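Local atomic coordinates of 4,5-DOPA dioxygenase extradiol (PDB entry 2PW6), a protein that is a zinc-binding extradiol dioxygenase that in vitro opens the ring of DOPA between carbons 4 and 5, its product rearranging to betalamic acid. Residues K129-D133 with A134-M138; W193-S196 with F197-V201. All blocks are in the same frame, centred on the assembly; numbering follows the deposited sequence.

Interaction 1: residues K129-D133 with A134-M138; sequences KMYPD and ADIPM
A134 closes a type I beta turn that begins at Y131, the residue where the chain leaves the helical conformation of 121-130. Its N-H reaches back to the carbonyl of Y131, with A134 N 3.1 Å from Y131 O in a nearly straight bond (167° at the hydrogen), although the donor sits above the carbonyl plane. The same oxygen is also hydrogen-bonded to the hydroxyl of Y89. D135 follows, its CG 3.9 Å from CB of D133; its carboxylate is engaged by R47 in a salt bridge, which probably eases the nearness of the D133 carboxylate, D135 OD2 to D133 OD2 5.1 Å. I136 then sends its CD1 methyl over one face of the Y131 ring in a CH-pi contact, 3.5 Å from the centroid and 15° off the ring normal. With CG of Y131 anti to its carbonyl carbon (chi1 -64°), the ring is turned to where the methyl reaches it, and P48 touches both side chains. Cutting Y131 back to an alanine would probably strip the I136 methyl of its aromatic cover and open a gap beside P48. The carbonyl of Y131 thus has two polar partners, while an apolar contact joins the end of the helix to the loop leading to strand 138-144.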
loop_
_atom_site.group_PDB
_atom_site.type_symbol
_atom_site.label_atom_id
_atom_site.label_comp_id
_atom_site.label_asym_id
_atom_site.label_seq_id
_atom_site.Cartn_x
_atom_site.Cartn_y
_atom_site.Cartn_z
ATOM N N LYS A 129 4.072 -12.121 -11.222
ATOM C CA LYS A 129 5.215 -12.781 -11.819
ATOM C C LYS A 129 5.072 -14.296 -11.810
ATOM O O LYS A 129 5.485 -14.963 -12.767
ATOM C CB LYS A 129 6.508 -12.406 -11.072
ATOM C CG LYS A 129 6.974 -10.978 -11.309
ATOM C CD LYS A 129 7.235 -10.708 -12.783
ATOM C CE LYS A 129 7.188 -9.220 -13.089
ATOM N NZ LYS A 129 8.012 -8.883 -14.297
HETATM N N MSE A 130 4.505 -14.830 -10.723
HETATM C CA MSE A 130 4.481 -16.256 -10.468
HETATM C C MSE A 130 3.426 -16.927 -11.338
HETATM O O MSE A 130 3.725 -17.880 -12.070
HETATM C CB MSE A 130 4.217 -16.516 -8.994
HETATM C CG MSE A 130 4.742 -17.800 -8.484
HETATM SE SE MSE A 130 4.786 -17.888 -6.519
HETATM C CE MSE A 130 4.988 -19.795 -6.416
ATOM N N TYR A 131 2.207 -16.402 -11.270
ATOM C CA TYR A 131 1.062 -16.922 -11.997
ATOM C C TYR A 131 0.377 -15.764 -12.688
ATOM O O TYR A 131 -0.706 -15.346 -12.250
ATOM C CB TYR A 131 0.086 -17.627 -11.033
ATOM C CG TYR A 131 0.683 -18.840 -10.366
ATOM C CD1 TYR A 131 0.876 -18.888 -8.993
ATOM C CD2 TYR A 131 1.072 -19.959 -11.133
ATOM C CE1 TYR A 131 1.462 -20.043 -8.389
ATOM C CE2 TYR A 131 1.639 -21.096 -10.546
ATOM C CZ TYR A 131 1.830 -21.137 -9.176
ATOM O OH TYR A 131 2.393 -22.276 -8.628
ATOM N N PRO A 132 1.010 -15.229 -13.762
ATOM C CA PRO A 132 0.564 -14.024 -14.450
ATOM C C PRO A 132 -0.910 -13.983 -14.785
ATOM O O PRO A 132 -1.493 -12.901 -14.792
ATOM C CB PRO A 132 1.372 -14.024 -15.756
ATOM C CG PRO A 132 2.494 -14.910 -15.543
ATOM C CD PRO A 132 2.267 -15.748 -14.332
ATOM N N ASP A 133 -1.504 -15.138 -15.075
ATOM C CA ASP A 133 -2.852 -15.166 -15.635
ATOM C C ASP A 133 -3.966 -15.057 -14.583
ATOM O O ASP A 133 -5.144 -14.923 -14.928
ATOM C CB ASP A 133 -3.037 -16.400 -16.536
ATOM C CG ASP A 133 -2.376 -16.222 -17.900
ATOM O OD1 ASP A 133 -2.921 -15.442 -18.724
ATOM O OD2 ASP A 133 -1.313 -16.850 -18.141
ATOM N N ALA A 134 -3.577 -15.086 -13.306
ATOM C CA ALA A 134 -4.521 -15.028 -12.198
ATOM C C ALA A 134 -5.651 -16.057 -12.408
ATOM O O ALA A 134 -6.839 -15.723 -12.336
ATOM C CB ALA A 134 -5.066 -13.602 -12.020
ATOM N N ASP A 135 -5.240 -17.303 -12.667
ATOM C CA ASP A 135 -6.164 -18.416 -12.986
ATOM C C ASP A 135 -6.129 -19.561 -11.976
ATOM O O ASP A 135 -6.718 -20.633 -12.213
ATOM C CB ASP A 135 -5.887 -18.976 -14.396
ATOM C CG ASP A 135 -4.447 -19.509 -14.564
ATOM O OD1 ASP A 135 -3.551 -19.190 -13.743
ATOM O OD2 ASP A 135 -4.200 -20.233 -15.556
ATOM N N ILE A 136 -5.418 -19.348 -10.871
ATOM C CA ILE A 136 -5.372 -20.311 -9.769
ATOM C C ILE A 136 -6.332 -19.864 -8.653
ATOM O O ILE A 136 -6.242 -18.730 -8.182
ATOM C CB ILE A 136 -3.920 -20.525 -9.267
ATOM C CG1 ILE A 136 -3.019 -20.849 -10.486
ATOM C CG2 ILE A 136 -3.884 -21.558 -8.139
ATOM C CD1 ILE A 136 -1.811 -21.649 -10.225
ATOM N N PRO A 137 -7.278 -20.746 -8.259
ATOM C CA PRO A 137 -8.238 -20.382 -7.214
ATOM C C PRO A 137 -7.508 -20.116 -5.907
ATOM O O PRO A 137 -6.449 -20.695 -5.662
ATOM C CB PRO A 137 -9.131 -21.621 -7.102
ATOM C CG PRO A 137 -8.960 -22.325 -8.441
ATOM C CD PRO A 137 -7.517 -22.116 -8.761
HETATM N N MSE A 138 -8.075 -19.250 -5.078
HETATM C CA MSE A 138 -7.308 -18.641 -4.012
HETATM C C MSE A 138 -8.142 -18.218 -2.817
HETATM O O MSE A 138 -9.286 -17.829 -2.953
HETATM C CB MSE A 138 -6.550 -17.443 -4.585
HETATM C CG MSE A 138 -5.399 -16.952 -3.766
HETATM SE SE MSE A 138 -4.381 -15.587 -4.788
HETATM C CE MSE A 138 -3.065 -16.733 -5.626
#

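Interaction 2: residues W193-S196 with F197-V201; sequences WATS and FNEYV
Nearly the whole of helix 192-202 takes part in this contact, W193-S196 bonding to F197-V201 through successive i to i+4 backbone bonds. F197 N lies 2.9 Å from W193 O in a nearly straight bond (174° at the hydrogen). N198 N reaches A194 O at 3.0 Å, and E199 N reaches T195 O at 2.9 Å. Y200 N completes the set on S196 O, a longer bond of 3.2 Å. Side chains add little between the two halves: T195 and E199 run side by side in the same direction, with CG2 of T195 4.0 Å from CG of E199. The CG of E199, placed beside its backbone N (chi1 -66°), also lies 3.1 Å from T195 O. Three side chains meet other parts of the fold. F197, its CG anti to the backbone N (chi1 -176°), meets H222 edge-to-face and touches S228, while N198 OD1 is hydrogen-bonded to S264. W193 packs on L227 and S228, its side chain about 8 Å from that of the zinc ligand H177. With these peptide groups paired along the helix, its cohesion here rests mainly on the backbone, and the side chains of W193, F197 and N198 dock it against its surroundings.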
loop_
_atom_site.group_PDB
_atom_site.type_symbol
_atom_site.label_atom_id
_atom_site.label_comp_id
_atom_site.label_asym_id
_atom_site.label_seq_id
_atom_site.Cartn_x
_atom_site.Cartn_y
_atom_site.Cartn_z
ATOM N N TRP A 193 24.652 -5.665 10.450
ATOM C CA TRP A 193 23.649 -6.204 11.346
ATOM C C TRP A 193 22.537 -6.924 10.542
ATOM O O TRP A 193 22.059 -7.978 10.942
ATOM C CB TRP A 193 23.102 -5.101 12.286
ATOM C CG TRP A 193 22.438 -3.971 11.565
ATOM C CD1 TRP A 193 23.012 -2.822 11.168
ATOM C CD2 TRP A 193 21.063 -3.902 11.150
ATOM N NE1 TRP A 193 22.097 -2.025 10.513
ATOM C CE2 TRP A 193 20.888 -2.670 10.493
ATOM C CE3 TRP A 193 19.963 -4.774 11.261
ATOM C CZ2 TRP A 193 19.662 -2.272 9.962
ATOM C CZ3 TRP A 193 18.748 -4.381 10.714
ATOM C CH2 TRP A 193 18.607 -3.139 10.087
ATOM N N ALA A 194 22.173 -6.369 9.389
ATOM C CA ALA A 194 21.253 -7.034 8.464
ATOM C C ALA A 194 21.748 -8.419 8.047
ATOM O O ALA A 194 20.971 -9.391 8.117
ATOM C CB ALA A 194 20.936 -6.150 7.244
ATOM N N THR A 195 23.017 -8.519 7.625
ATOM C CA THR A 195 23.630 -9.801 7.206
ATOM C C THR A 195 23.733 -10.733 8.395
ATOM O O THR A 195 23.427 -11.935 8.297
ATOM C CB THR A 195 25.044 -9.590 6.572
ATOM O OG1 THR A 195 24.915 -8.939 5.303
ATOM C CG2 THR A 195 25.746 -10.906 6.350
ATOM N N SER A 196 24.173 -10.184 9.529
ATOM C CA SER A 196 24.167 -10.947 10.784
ATOM C C SER A 196 22.794 -11.644 11.049
ATOM O O SER A 196 22.729 -12.874 11.134
ATOM C CB SER A 196 24.572 -10.061 11.974
ATOM O OG SER A 196 24.817 -10.845 13.129
ATOM N N PHE A 197 21.707 -10.868 11.172
ATOM C CA PHE A 197 20.396 -11.478 11.507
ATOM C C PHE A 197 19.943 -12.449 10.432
ATOM O O PHE A 197 19.477 -13.543 10.740
ATOM C CB PHE A 197 19.302 -10.455 11.800
ATOM C CG PHE A 197 17.981 -11.088 12.230
ATOM C CD1 PHE A 197 17.778 -11.473 13.555
ATOM C CD2 PHE A 197 16.947 -11.300 11.294
ATOM C CE1 PHE A 197 16.549 -12.067 13.950
ATOM C CE2 PHE A 197 15.732 -11.878 11.678
ATOM C CZ PHE A 197 15.532 -12.269 13.008
ATOM N N ASN A 198 20.132 -12.066 9.177
ATOM C CA ASN A 198 19.771 -12.903 8.041
ATOM C C ASN A 198 20.430 -14.282 8.062
ATOM O O ASN A 198 19.778 -15.305 7.795
ATOM C CB ASN A 198 20.106 -12.177 6.746
ATOM C CG ASN A 198 19.289 -12.671 5.571
ATOM O OD1 ASN A 198 18.070 -12.421 5.485
ATOM N ND2 ASN A 198 19.950 -13.351 4.642
ATOM N N GLU A 199 21.723 -14.307 8.403
ATOM C CA GLU A 199 22.490 -15.553 8.458
ATOM C C GLU A 199 22.043 -16.465 9.594
ATOM O O GLU A 199 22.049 -17.669 9.448
ATOM C CB GLU A 199 24.012 -15.253 8.525
ATOM C CG GLU A 199 24.565 -14.579 7.240
ATOM C CD GLU A 199 24.406 -15.437 5.992
ATOM O OE1 GLU A 199 24.525 -16.676 6.079
ATOM O OE2 GLU A 199 24.160 -14.879 4.905
ATOM N N TYR A 200 21.676 -15.879 10.726
ATOM C CA TYR A 200 21.022 -16.579 11.827
ATOM C C TYR A 200 19.676 -17.188 11.406
ATOM O O TYR A 200 19.280 -18.236 11.928
ATOM C CB TYR A 200 20.806 -15.600 12.977
ATOM C CG TYR A 200 19.968 -16.093 14.140
ATOM C CD1 TYR A 200 20.462 -17.060 15.031
ATOM C CD2 TYR A 200 18.692 -15.567 14.379
ATOM C CE1 TYR A 200 19.707 -17.499 16.120
ATOM C CE2 TYR A 200 17.922 -16.002 15.475
ATOM C CZ TYR A 200 18.436 -16.965 16.339
ATOM O OH TYR A 200 17.688 -17.395 17.433
ATOM N N VAL A 201 18.975 -16.518 10.483
ATOM C CA VAL A 201 17.758 -17.078 9.879
ATOM C C VAL A 201 18.101 -18.330 9.053
ATOM O O VAL A 201 17.688 -19.435 9.408
ATOM C CB VAL A 201 16.898 -16.014 9.082
ATOM C CG1 VAL A 201 15.863 -16.690 8.180
ATOM C CG2 VAL A 201 16.195 -15.084 10.044
#

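In the fold
From the N terminus, the chain has already built strands 17-21, 50-60, 63-66 and 110-113 of the mixed sheet when helix 121-130 ends in interaction 1. That contact closes a tight turn and delivers the chain into strand 138-144, which lies beside 50-60. Helix 149-159 and strand 167-173 follow before interaction 2, which runs along helix 192-202 and packs on helix 225-228. The two are in series, neither nested nor crossed, and they lie on opposite sides of the chain's centre, their centres about 32 Å apart. Interaction 1 sits away from the zinc ligands, whereas W193 of interaction 2 has its side chain about 9 Å from a bound zinc ion.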